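Local coordinates for protein maleate cis-trans isomerase (PDB 4FQ5) that probably catalyses the cis-trans isomerization of the C2-C3 double bond of maleate to give fumarate, and holds maleic acid in its pocket in this structure, at residues Ile45-Lys50 with Pro225-Ile230; Val30-Pro35 with Thr40-Ile45; Pro134-Ala139 with Val246-Ala251. The protein carries 1 engineered substitution. All coordinates share one frame; numbering follows the deposited sequence.

Contact 1 (Ile45-Lys50 with Pro225-Ile230); sequences IPALLK and PSLNAI
Leu227 reaches from the loop ahead of helix 230-237 to the flank of helix 41-52, where its two methyls meet Ala47 and Leu48. This is plain apolar packing, joining the helix that follows strand 27-35 of one four-stranded parallel sheet to the loop after strand 215-217 of the other. The CD1 atoms of Leu48 and Leu227 come within 3.6 Å, and Leu48 CD2 is 4.1 Å from Leu227 CD2, so the two isobutyl groups run past one another in opposite directions with both methyls of each engaged. Leu227 CD2 also rests 3.9 Å from Ala47 CB, one residue earlier on the helix. Leu227 thus straddles two successive helical residues, its CD1 turned to the leucine and its CD2 placed between leucine and alanine. An anti setting of Leu227 CG relative to the backbone N (chi1 -179°) sends the fork toward the helix. The patch is small, 126 Å² counted over both segments, with the CA atoms of Leu48 and Leu227 8.6 Å apart.

Polar interactions lie within each segment or just beside the pair. Leu49 N and Lys50 N bond to the carbonyl oxygens of Ile45 and Pro46 in the helical manner, while Lys50 NZ makes a weak bond back to Pro46 O. In the loop, Ala229 N bonds to Ser226 O at 2.9 Å, folding the chain into a turn from which Leu227 projects. OE2 of Glu44, one residue before Ile45, accepts from the backbone N of both Ser226 and Leu227, tying the loop to the same helix.

Around this patch, Leu48 also touches Thr249 of helix 244-255 and Val262, and Ile230 leans on Val246. On another side of helix 41-52, Leu49 packs against Phe60 and Phe62 of strand 59-67.

Contact 2 (Val30-Pro35 with Thr40-Ile45); sequences VGQIVP and TMETEI
This is a buried helix-on-sheet contact within the beta-alpha-beta unit of strand 27-35, helix 41-52 and strand 59-67: Gln32 and Val34 of the strand face Met41, Glu42 and Ile45 at the start of the helix. The strand and helix segments run roughly antiparallel, at 143°, with their axes 10.4 Å apart at closest approach.

Gln32 reaches across to two helical side chains. Its chain is extended beyond CG, which sits anti to the carbonyl carbon (chi1 -56°), and this delivers the amide between Met41 and Ile45. NE2 lies 3.3 Å from Met41 CG and 3.5 Å from Ile45 CG1, while OE1 comes to 3.7 Å from Met41 O. NE2 thus lies against carbon atoms of the helix, and no hydrogen bond crosses the two segments. Met41 starts toward the strand, and its CB and CG make the closest contacts while the chain bends away beyond them. Val34 divides its two methyls between successive helical residues: CG1 is 4.1 Å from Met41 CB, and CG2 is 3.9 Å from Glu42 OE2.

Thr40 O accepts from Thr43 N and Glu44 N in the first turn, and Asn38 OD1 accepts from Met41 N. Asn38 and Pro35 both line the maleic acid pocket.

Chemically, the Glu42 carboxylate lies against a valine methyl, yet it is gripped by other partners: His63 of the third subunit bonds to OE1, and Arg66 and Ser64 of its own chain hold OE2. Such a buried network would be expected to stabilise its negative charge.

Contact 3 (Pro134-Ala139 with Val246-Ala251); sequences PIITSA and VATTWA
With CG2 of Ile136 anti to the backbone N and CG1 anti to the carbonyl carbon (chi1 -78°), both branches of this side chain turn onto Ala251 of helix 244-255. Thr248 adopts the same kind of setting at chi1 -61°, its OG1 lying beside its own backbone N and its CG2 extending toward Ile136. The methyl of Ala251 is held between the two branches, its CB 3.8 Å from Ile136 CG1 and likewise 3.8 Å from Ile136 CG2. At the far end of the isoleucine, CD1 passes 3.9 Å from Ala251 O. One turn back along the helix, Thr248 CG2 approaches Ile136 CG2 more loosely, at 4.2 Å.

The polar end of the contact is at Ser138, where the strand gives way to helix 138-149. Ser138 OG lies 3.2 Å from Thr248 OG1, and Thr248 OG1 comes to 3.4 Å from Ser138 CA, so the threonine hydroxyl sits close over the backbone at the head of this helix. Each hydroxyl has a partner elsewhere: Ser138 OG is hydrogen-bonded to Ala102 O, with Tyr101 O a second acceptor for the same single proton, and Thr248 OG1 to Ala244 O. Thr137, at the N-cap of helix 138-149, points away from helix 244-255 and caps Gly140 N with its OG1.

Helices packed on parallel sheets make up the layered alpha/beta architecture; here the helix following strand 241-243 of one sheet packs on strand 135-137 of the other. Ser138 also anchors to Ala102 and packs on Leu104, two residues of the maleic acid pocket.

In the fold
Contact 2 comes first along the chain and ends at Ile45, where contact 1 begins, while the segments of contacts 1 and 3 alternate. Helix 41-52 serves contacts 1 and 2, whose centres are about 11 Å apart; contacts 2 and 3 are also about 11 Å apart, and both reach the parallel sheet containing strands 27-35 and 135-137. Contacts 1 and 3 lie about 14 Å apart. Helices 41-52 and 244-255 touch through Ile45, Leu48 and Thr249, and both also contact segment 225-230. Contacts 1 and 3 thereby join the two four-stranded sheets. Met41 and Ser138 place contacts 2 and 3 about 7 and 6 Å from maleic acid (side chain to ligand); contact 1 is farther out.

Contact 1 (Ile45-Lys50 with Pro225-Ile230)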
ATOM      1  N   ILE A  45      -1.557  13.851   7.052  1.00 22.33           N
ATOM      2  CA  ILE A  45      -2.143  12.936   8.043  1.00 22.10           C
ATOM      3  C   ILE A  45      -2.462  11.572   7.401  1.00 21.65           C
ATOM      4  O   ILE A  45      -2.101  10.539   7.960  1.00 21.61           O
ATOM      5  CB  ILE A  45      -3.354  13.561   8.795  1.00 22.94           C
ATOM      6  CG1 ILE A  45      -2.901  14.338  10.034  1.00 23.85           C
ATOM      7  CG2 ILE A  45      -4.323  12.504   9.301  1.00 22.95           C
ATOM      8  CD1 ILE A  45      -1.807  15.346   9.793  1.00 24.35           C
ATOM      9  N   PRO A  46      -3.116  11.559   6.222  1.00 21.51           N
ATOM     10  CA  PRO A  46      -3.274  10.259   5.566  1.00 21.88           C
ATOM     11  C   PRO A  46      -1.950   9.611   5.131  1.00 22.27           C
ATOM     12  O   PRO A  46      -1.809   8.394   5.246  1.00 21.76           O
ATOM     13  CB  PRO A  46      -4.168  10.580   4.362  1.00 22.01           C
ATOM     14  CG  PRO A  46      -4.995  11.733   4.850  1.00 21.99           C
ATOM     15  CD  PRO A  46      -3.999  12.573   5.617  1.00 21.65           C
ATOM     16  N   ALA A  47      -0.991  10.405   4.656  1.00 22.16           N
ATOM     17  CA  ALA A  47       0.321   9.852   4.308  1.00 23.17           C
ATOM     18  C   ALA A  47       0.947   9.138   5.517  1.00 23.82           C
ATOM     19  O   ALA A  47       1.364   7.994   5.394  1.00 25.28           O
ATOM     20  CB  ALA A  47       1.254  10.931   3.769  1.00 22.42           C
ATOM     21  N   LEU A  48       0.979   9.806   6.675  1.00 23.76           N
ATOM     22  CA  LEU A  48       1.530   9.237   7.915  1.00 24.54           C
ATOM     23  C   LEU A  48       0.849   7.935   8.330  1.00 24.89           C
ATOM     24  O   LEU A  48       1.518   6.948   8.656  1.00 25.08           O
ATOM     25  CB  LEU A  48       1.428  10.231   9.079  1.00 24.88           C
ATOM     26  CG  LEU A  48       2.556  11.183   9.521  1.00 26.05           C
ATOM     27  CD1 LEU A  48       3.951  10.759   9.071  1.00 25.92           C
ATOM     28  CD2 LEU A  48       2.268  12.634   9.180  1.00 26.79           C
ATOM     29  N   LEU A  49      -0.481   7.941   8.331  1.00 24.82           N
ATOM     30  CA  LEU A  49      -1.252   6.794   8.790  1.00 25.99           C
ATOM     31  C   LEU A  49      -1.204   5.629   7.790  1.00 26.18           C
ATOM     32  O   LEU A  49      -1.300   4.467   8.185  1.00 26.01           O
ATOM     33  CB  LEU A  49      -2.688   7.223   9.138  1.00 25.84           C
ATOM     34  CG  LEU A  49      -3.037   7.553  10.605  1.00 27.19           C
ATOM     35  CD1 LEU A  49      -1.849   7.834  11.518  1.00 27.21           C
ATOM     36  CD2 LEU A  49      -4.082   8.657  10.743  1.00 26.42           C
ATOM     37  N   LYS A  50      -1.042   5.953   6.508  1.00 26.70           N
ATOM     38  CA  LYS A  50      -0.791   4.964   5.451  1.00 28.45           C
ATOM     39  C   LYS A  50       0.529   4.237   5.712  1.00 27.51           C
ATOM     40  O   LYS A  50       0.611   3.010   5.580  1.00 27.22           O
ATOM     41  CB  LYS A  50      -0.702   5.654   4.090  1.00 30.90           C
ATOM     42  CG  LYS A  50      -1.397   4.934   2.950  1.00 35.40           C
ATOM     43  CD  LYS A  50      -2.692   5.644   2.562  1.00 37.81           C
ATOM     44  CE  LYS A  50      -3.716   5.637   3.692  1.00 39.55           C
ATOM     45  NZ  LYS A  50      -4.423   6.946   3.802  1.00 40.69           N
ATOM     46  N   PRO A 225       3.683  22.346   3.541  1.00 26.30           N
ATOM     47  CA  PRO A 225       4.186  20.969   3.467  1.00 26.04           C
ATOM     48  C   PRO A 225       5.560  20.849   4.106  1.00 26.54           C
ATOM     49  O   PRO A 225       6.417  21.712   3.902  1.00 26.71           O
ATOM     50  CB  PRO A 225       4.280  20.694   1.957  1.00 26.09           C
ATOM     51  CG  PRO A 225       3.448  21.738   1.304  1.00 26.57           C
ATOM     52  CD  PRO A 225       3.489  22.938   2.204  1.00 26.39           C
ATOM     53  N   SER A 226       5.769  19.797   4.885  1.00 26.13           N
ATOM     54  CA  SER A 226       7.055  19.613   5.539  1.00 26.20           C
ATOM     55  C   SER A 226       7.422  18.149   5.694  1.00 26.45           C
ATOM     56  O   SER A 226       8.587  17.825   5.901  1.00 26.89           O
ATOM     57  CB  SER A 226       7.068  20.295   6.908  1.00 25.84           C
ATOM     58  OG  SER A 226       6.141  19.679   7.784  1.00 25.61           O
ATOM     59  N   LEU A 227       6.428  17.268   5.592  1.00 26.53           N
ATOM     60  CA  LEU A 227       6.646  15.845   5.850  1.00 26.79           C
ATOM     61  C   LEU A 227       7.847  15.256   5.096  1.00 27.40           C
ATOM     62  O   LEU A 227       8.653  14.539   5.680  1.00 27.80           O
ATOM     63  CB  LEU A 227       5.374  15.035   5.574  1.00 26.85           C
ATOM     64  CG  LEU A 227       5.430  13.524   5.832  1.00 26.45           C
ATOM     65  CD1 LEU A 227       5.888  13.232   7.250  1.00 26.45           C
ATOM     66  CD2 LEU A 227       4.072  12.890   5.558  1.00 26.49           C
ATOM     67  N   ASN A 228       7.969  15.583   3.815  1.00 28.40           N
ATOM     68  CA  ASN A 228       9.029  15.031   2.975  1.00 30.15           C
ATOM     69  C   ASN A 228      10.441  15.576   3.251  1.00 31.64           C
ATOM     70  O   ASN A 228      11.413  15.122   2.633  1.00 33.32           O
ATOM     71  CB  ASN A 228       8.660  15.190   1.496  1.00 30.62           C
ATOM     72  CG  ASN A 228       7.502  14.294   1.087  1.00 31.33           C
ATOM     73  OD1 ASN A 228       7.329  13.203   1.626  1.00 31.29           O
ATOM     74  ND2 ASN A 228       6.715  14.742   0.116  1.00 31.53           N
ATOM     75  N   ALA A 229      10.553  16.528   4.178  1.00 30.57           N
ATOM     76  CA  ALA A 229      11.847  17.090   4.563  1.00 31.58           C
ATOM     77  C   ALA A 229      12.252  16.729   5.989  1.00 30.40           C
ATOM     78  O   ALA A 229      13.378  17.001   6.404  1.00 31.38           O
ATOM     79  CB  ALA A 229      11.858  18.608   4.373  1.00 32.47           C
ATOM     80  N   ILE A 230      11.341  16.102   6.727  1.00 29.44           N
ATOM     81  CA  ILE A 230      11.547  15.833   8.153  1.00 29.70           C
ATOM     82  C   ILE A 230      12.777  14.969   8.458  1.00 30.55           C
ATOM     83  O   ILE A 230      13.593  15.325   9.323  1.00 30.21           O
ATOM     84  CB  ILE A 230      10.283  15.226   8.810  1.00 29.08           C
ATOM     85  CG1 ILE A 230       9.190  16.303   8.923  1.00 28.79           C
ATOM     86  CG2 ILE A 230      10.616  14.620  10.170  1.00 28.67           C
ATOM     87  CD1 ILE A 230       7.875  15.819   9.498  1.00 28.87           C
TER

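Contact 2 (Val30-Pro35 with Thr40-Ile45)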
ATOM      1  N   VAL A  30     -11.047   8.711  11.303  1.00 24.38           N
ATOM      2  CA  VAL A  30     -10.389   9.946  11.711  1.00 24.08           C
ATOM      3  C   VAL A  30     -11.155  11.138  11.145  1.00 24.10           C
ATOM      4  O   VAL A  30     -11.402  11.205   9.946  1.00 24.51           O
ATOM      5  CB  VAL A  30      -8.925   9.978  11.220  1.00 23.48           C
ATOM      6  CG1 VAL A  30      -8.249  11.295  11.594  1.00 23.30           C
ATOM      7  CG2 VAL A  30      -8.158   8.794  11.802  1.00 23.27           C
ATOM      8  N   GLY A  31     -11.532  12.072  12.011  1.00 24.25           N
ATOM      9  CA  GLY A  31     -12.229  13.284  11.578  1.00 23.51           C
ATOM     10  C   GLY A  31     -11.280  14.461  11.599  1.00 23.59           C
ATOM     11  O   GLY A  31     -10.479  14.593  12.523  1.00 23.29           O
ATOM     12  N   GLN A  32     -11.356  15.309  10.573  1.00 23.36           N
ATOM     13  CA  GLN A  32     -10.489  16.481  10.495  1.00 23.77           C
ATOM     14  C   GLN A  32     -11.277  17.763  10.237  1.00 23.18           C
ATOM     15  O   GLN A  32     -11.992  17.870   9.243  1.00 22.65           O
ATOM     16  CB  GLN A  32      -9.393  16.288   9.434  1.00 24.24           C
ATOM     17  CG  GLN A  32      -8.557  15.031   9.656  1.00 25.71           C
ATOM     18  CD  GLN A  32      -7.182  15.111   9.024  1.00 27.41           C
ATOM     19  OE1 GLN A  32      -7.008  14.822   7.832  1.00 27.63           O
ATOM     20  NE2 GLN A  32      -6.188  15.478   9.829  1.00 27.56           N
ATOM     21  N   ILE A  33     -11.146  18.728  11.146  1.00 22.95           N
ATOM     22  CA  ILE A  33     -11.713  20.067  10.928  1.00 23.04           C
ATOM     23  C   ILE A  33     -10.638  20.925  10.263  1.00 22.54           C
ATOM     24  O   ILE A  33      -9.658  21.297  10.903  1.00 22.77           O
ATOM     25  CB  ILE A  33     -12.183  20.723  12.254  1.00 23.43           C
ATOM     26  CG1 ILE A  33     -13.219  19.837  12.962  1.00 24.15           C
ATOM     27  CG2 ILE A  33     -12.736  22.125  11.995  1.00 23.61           C
ATOM     28  CD1 ILE A  33     -13.521  20.251  14.391  1.00 24.67           C
ATOM     29  N   VAL A  34     -10.820  21.230   8.979  1.00 22.95           N
ATOM     30  CA  VAL A  34      -9.771  21.897   8.199  1.00 23.04           C
ATOM     31  C   VAL A  34     -10.239  23.233   7.626  1.00 23.48           C
ATOM     32  O   VAL A  34     -11.410  23.368   7.258  1.00 23.69           O
ATOM     33  CB  VAL A  34      -9.212  20.999   7.053  1.00 23.41           C
ATOM     34  CG1 VAL A  34      -8.669  19.685   7.602  1.00 23.43           C
ATOM     35  CG2 VAL A  34     -10.266  20.716   5.990  1.00 23.82           C
ATOM     36  N   PRO A  35      -9.323  24.224   7.543  1.00 23.50           N
ATOM     37  CA  PRO A  35      -9.616  25.423   6.761  1.00 23.65           C
ATOM     38  C   PRO A  35     -10.011  25.021   5.347  1.00 23.87           C
ATOM     39  O   PRO A  35      -9.459  24.061   4.806  1.00 24.04           O
ATOM     40  CB  PRO A  35      -8.276  26.170   6.747  1.00 23.70           C
ATOM     41  CG  PRO A  35      -7.610  25.749   8.010  1.00 23.12           C
ATOM     42  CD  PRO A  35      -8.001  24.306   8.200  1.00 23.15           C
ATOM     43  N   THR A  40      -3.010  20.457   2.806  1.00 24.22           N
ATOM     44  CA  THR A  40      -1.859  19.727   3.337  1.00 24.15           C
ATOM     45  C   THR A  40      -2.215  18.802   4.499  1.00 24.26           C
ATOM     46  O   THR A  40      -1.660  17.709   4.603  1.00 23.59           O
ATOM     47  CB  THR A  40      -0.713  20.695   3.695  1.00 24.02           C
ATOM     48  OG1 THR A  40      -0.331  21.412   2.519  1.00 23.98           O
ATOM     49  CG2 THR A  40       0.509  19.965   4.254  1.00 23.54           C
ATOM     50  N   MET A  41      -3.140  19.221   5.363  1.00 24.38           N
ATOM     51  CA  MET A  41      -3.581  18.356   6.453  1.00 25.38           C
ATOM     52  C   MET A  41      -4.163  17.050   5.914  1.00 24.36           C
ATOM     53  O   MET A  41      -3.842  15.968   6.414  1.00 23.51           O
ATOM     54  CB  MET A  41      -4.595  19.052   7.366  1.00 28.20           C
ATOM     55  CG  MET A  41      -4.878  18.286   8.655  1.00 30.84           C
ATOM     56  SD  MET A  41      -3.719  18.619  10.003  1.00 37.69           S
ATOM     57  CE  MET A  41      -2.135  18.472   9.197  1.00 35.10           C
ATOM     58  N   GLU A  42      -4.999  17.168   4.885  1.00 23.47           N
ATOM     59  CA  GLU A  42      -5.584  16.018   4.206  1.00 23.74           C
ATOM     60  C   GLU A  42      -4.584  15.227   3.347  1.00 23.85           C
ATOM     61  O   GLU A  42      -4.933  14.194   2.779  1.00 23.52           O
ATOM     62  CB  GLU A  42      -6.790  16.454   3.376  1.00 23.64           C
ATOM     63  CG  GLU A  42      -7.998  16.806   4.246  1.00 23.76           C
ATOM     64  CD  GLU A  42      -8.991  17.715   3.549  1.00 23.95           C
ATOM     65  OE1 GLU A  42      -8.579  18.635   2.804  1.00 23.78           O
ATOM     66  OE2 GLU A  42     -10.199  17.509   3.748  1.00 23.27           O
ATOM     67  N   THR A  43      -3.349  15.713   3.269  1.00 23.21           N
ATOM     68  CA  THR A  43      -2.280  15.020   2.552  1.00 23.31           C
ATOM     69  C   THR A  43      -1.347  14.322   3.534  1.00 22.98           C
ATOM     70  O   THR A  43      -1.083  13.129   3.403  1.00 22.84           O
ATOM     71  CB  THR A  43      -1.504  15.993   1.637  1.00 23.62           C
ATOM     72  OG1 THR A  43      -2.426  16.574   0.710  1.00 23.64           O
ATOM     73  CG2 THR A  43      -0.396  15.264   0.842  1.00 24.46           C
ATOM     74  N   GLU A  44      -0.880  15.056   4.538  1.00 23.01           N
ATOM     75  CA  GLU A  44       0.146  14.541   5.440  1.00 23.08           C
ATOM     76  C   GLU A  44      -0.373  13.585   6.506  1.00 22.79           C
ATOM     77  O   GLU A  44       0.300  12.607   6.833  1.00 22.89           O
ATOM     78  CB  GLU A  44       0.961  15.680   6.050  1.00 22.99           C
ATOM     79  CG  GLU A  44       1.696  16.482   4.985  1.00 23.87           C
ATOM     80  CD  GLU A  44       2.718  17.451   5.549  1.00 24.46           C
ATOM     81  OE1 GLU A  44       2.700  17.720   6.767  1.00 25.40           O
ATOM     82  OE2 GLU A  44       3.547  17.951   4.769  1.00 24.34           O
ATOM     83  N   ILE A  45      -1.557  13.851   7.052  1.00 22.33           N
ATOM     84  CA  ILE A  45      -2.143  12.936   8.043  1.00 22.10           C
ATOM     85  C   ILE A  45      -2.462  11.572   7.401  1.00 21.65           C
ATOM     86  O   ILE A  45      -2.101  10.539   7.960  1.00 21.61           O
ATOM     87  CB  ILE A  45      -3.354  13.561   8.795  1.00 22.94           C
ATOM     88  CG1 ILE A  45      -2.901  14.338  10.034  1.00 23.85           C
ATOM     89  CG2 ILE A  45      -4.323  12.504   9.301  1.00 22.95           C
ATOM     90  CD1 ILE A  45      -1.807  15.346   9.793  1.00 24.35           C
TER

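Contact 3 (Pro134-Ala139 with Val246-Ala251)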
ATOM      1  N   PRO A 134     -12.833  11.962  21.474  1.00 30.98           N
ATOM      2  CA  PRO A 134     -11.611  12.687  21.844  1.00 30.56           C
ATOM      3  C   PRO A 134     -11.291  13.765  20.810  1.00 29.26           C
ATOM      4  O   PRO A 134     -11.349  13.518  19.596  1.00 28.08           O
ATOM      5  CB  PRO A 134     -10.524  11.601  21.884  1.00 30.94           C
ATOM      6  CG  PRO A 134     -11.150  10.364  21.324  1.00 31.31           C
ATOM      7  CD  PRO A 134     -12.635  10.502  21.450  1.00 31.65           C
ATOM      8  N   ILE A 135     -10.990  14.957  21.310  1.00 28.61           N
ATOM      9  CA  ILE A 135     -10.738  16.127  20.486  1.00 28.14           C
ATOM     10  C   ILE A 135      -9.262  16.479  20.600  1.00 27.92           C
ATOM     11  O   ILE A 135      -8.714  16.521  21.703  1.00 29.22           O
ATOM     12  CB  ILE A 135     -11.587  17.339  20.947  1.00 28.71           C
ATOM     13  CG1 ILE A 135     -13.086  16.976  21.024  1.00 29.37           C
ATOM     14  CG2 ILE A 135     -11.329  18.560  20.067  1.00 28.11           C
ATOM     15  CD1 ILE A 135     -13.793  16.809  19.689  1.00 28.41           C
ATOM     16  N   ILE A 136      -8.621  16.692  19.457  1.00 27.49           N
ATOM     17  CA  ILE A 136      -7.236  17.151  19.412  1.00 27.74           C
ATOM     18  C   ILE A 136      -7.236  18.465  18.640  1.00 27.42           C
ATOM     19  O   ILE A 136      -7.938  18.598  17.642  1.00 27.76           O
ATOM     20  CB  ILE A 136      -6.290  16.106  18.746  1.00 27.89           C
ATOM     21  CG1 ILE A 136      -5.950  14.973  19.722  1.00 28.40           C
ATOM     22  CG2 ILE A 136      -4.951  16.725  18.365  1.00 27.12           C
ATOM     23  CD1 ILE A 136      -6.963  13.855  19.796  1.00 29.66           C
ATOM     24  N   THR A 137      -6.500  19.451  19.137  1.00 27.31           N
ATOM     25  CA  THR A 137      -6.167  20.613  18.324  1.00 26.92           C
ATOM     26  C   THR A 137      -4.683  20.526  17.981  1.00 26.61           C
ATOM     27  O   THR A 137      -3.894  20.024  18.782  1.00 26.95           O
ATOM     28  CB  THR A 137      -6.470  21.956  19.031  1.00 26.88           C
ATOM     29  OG1 THR A 137      -5.562  22.148  20.121  1.00 27.69           O
ATOM     30  CG2 THR A 137      -7.920  21.995  19.547  1.00 27.56           C
ATOM     31  N   SER A 138      -4.323  21.000  16.790  1.00 27.06           N
ATOM     32  CA  SER A 138      -2.926  21.113  16.354  1.00 28.01           C
ATOM     33  C   SER A 138      -2.074  21.873  17.358  1.00 28.21           C
ATOM     34  O   SER A 138      -0.932  21.492  17.636  1.00 28.09           O
ATOM     35  CB  SER A 138      -2.859  21.864  15.032  1.00 28.73           C
ATOM     36  OG  SER A 138      -3.425  21.080  14.009  1.00 34.81           O
ATOM     37  N   ALA A 139      -2.634  22.966  17.873  1.00 27.72           N
ATOM     38  CA  ALA A 139      -1.942  23.821  18.829  1.00 28.32           C
ATOM     39  C   ALA A 139      -1.593  23.047  20.088  1.00 28.13           C
ATOM     40  O   ALA A 139      -0.441  23.053  20.520  1.00 28.76           O
ATOM     41  CB  ALA A 139      -2.779  25.050  19.161  1.00 28.06           C
ATOM     42  N   VAL A 246       2.572  16.388  12.252  1.00 24.45           N
ATOM     43  CA  VAL A 246       3.147  15.230  12.953  1.00 23.88           C
ATOM     44  C   VAL A 246       2.662  15.142  14.403  1.00 23.57           C
ATOM     45  O   VAL A 246       2.280  14.065  14.872  1.00 22.95           O
ATOM     46  CB  VAL A 246       4.693  15.208  12.853  1.00 23.84           C
ATOM     47  CG1 VAL A 246       5.324  14.427  14.003  1.00 24.05           C
ATOM     48  CG2 VAL A 246       5.118  14.619  11.518  1.00 23.30           C
ATOM     49  N   ALA A 247       2.665  16.276  15.102  1.00 23.77           N
ATOM     50  CA  ALA A 247       2.207  16.334  16.495  1.00 24.24           C
ATOM     51  C   ALA A 247       0.740  15.915  16.627  1.00 24.04           C
ATOM     52  O   ALA A 247       0.381  15.182  17.554  1.00 24.57           O
ATOM     53  CB  ALA A 247       2.418  17.731  17.068  1.00 24.46           C
ATOM     54  N   THR A 248      -0.084  16.375  15.685  1.00 23.74           N
ATOM     55  CA  THR A 248      -1.515  16.046  15.636  1.00 23.93           C
ATOM     56  C   THR A 248      -1.738  14.537  15.482  1.00 24.36           C
ATOM     57  O   THR A 248      -2.580  13.960  16.175  1.00 24.07           O
ATOM     58  CB  THR A 248      -2.228  16.801  14.489  1.00 23.61           C
ATOM     59  OG1 THR A 248      -2.118  18.214  14.700  1.00 24.23           O
ATOM     60  CG2 THR A 248      -3.710  16.435  14.405  1.00 23.36           C
ATOM     61  N   THR A 249      -0.984  13.892  14.591  1.00 24.89           N
ATOM     62  CA  THR A 249      -1.187  12.448  14.408  1.00 24.95           C
ATOM     63  C   THR A 249      -0.687  11.676  15.622  1.00 24.75           C
ATOM     64  O   THR A 249      -1.312  10.704  16.038  1.00 24.52           O
ATOM     65  CB  THR A 249      -0.666  11.854  13.061  1.00 25.89           C
ATOM     66  OG1 THR A 249       0.423  10.953  13.283  1.00 28.58           O
ATOM     67  CG2 THR A 249      -0.304  12.898  12.048  1.00 24.35           C
ATOM     68  N   TRP A 250       0.414  12.137  16.208  1.00 24.33           N
ATOM     69  CA  TRP A 250       0.879  11.597  17.473  1.00 24.76           C
ATOM     70  C   TRP A 250      -0.203  11.689  18.525  1.00 25.28           C
ATOM     71  O   TRP A 250      -0.505  10.697  19.202  1.00 24.63           O
ATOM     72  CB  TRP A 250       2.160  12.292  17.928  1.00 25.16           C
ATOM     73  CG  TRP A 250       2.575  11.862  19.307  1.00 26.49           C
ATOM     74  CD1 TRP A 250       3.305  10.729  19.665  1.00 26.93           C
ATOM     75  CD2 TRP A 250       2.260  12.532  20.577  1.00 26.91           C
ATOM     76  NE1 TRP A 250       3.458  10.661  21.031  1.00 27.64           N
ATOM     77  CE2 TRP A 250       2.858  11.709  21.635  1.00 27.89           C
ATOM     78  CE3 TRP A 250       1.573  13.691  20.928  1.00 27.17           C
ATOM     79  CZ2 TRP A 250       2.760  12.052  22.977  1.00 28.62           C
ATOM     80  CZ3 TRP A 250       1.477  14.022  22.287  1.00 28.12           C
ATOM     81  CH2 TRP A 250       2.061  13.219  23.285  1.00 28.34           C
ATOM     82  N   ALA A 251      -0.821  12.864  18.647  1.00 25.05           N
ATOM     83  CA  ALA A 251      -1.867  13.076  19.654  1.00 26.12           C
ATOM     84  C   ALA A 251      -3.138  12.263  19.394  1.00 26.30           C
ATOM     85  O   ALA A 251      -3.734  11.733  20.328  1.00 27.25           O
ATOM     86  CB  ALA A 251      -2.184  14.561  19.804  1.00 25.36           C
TER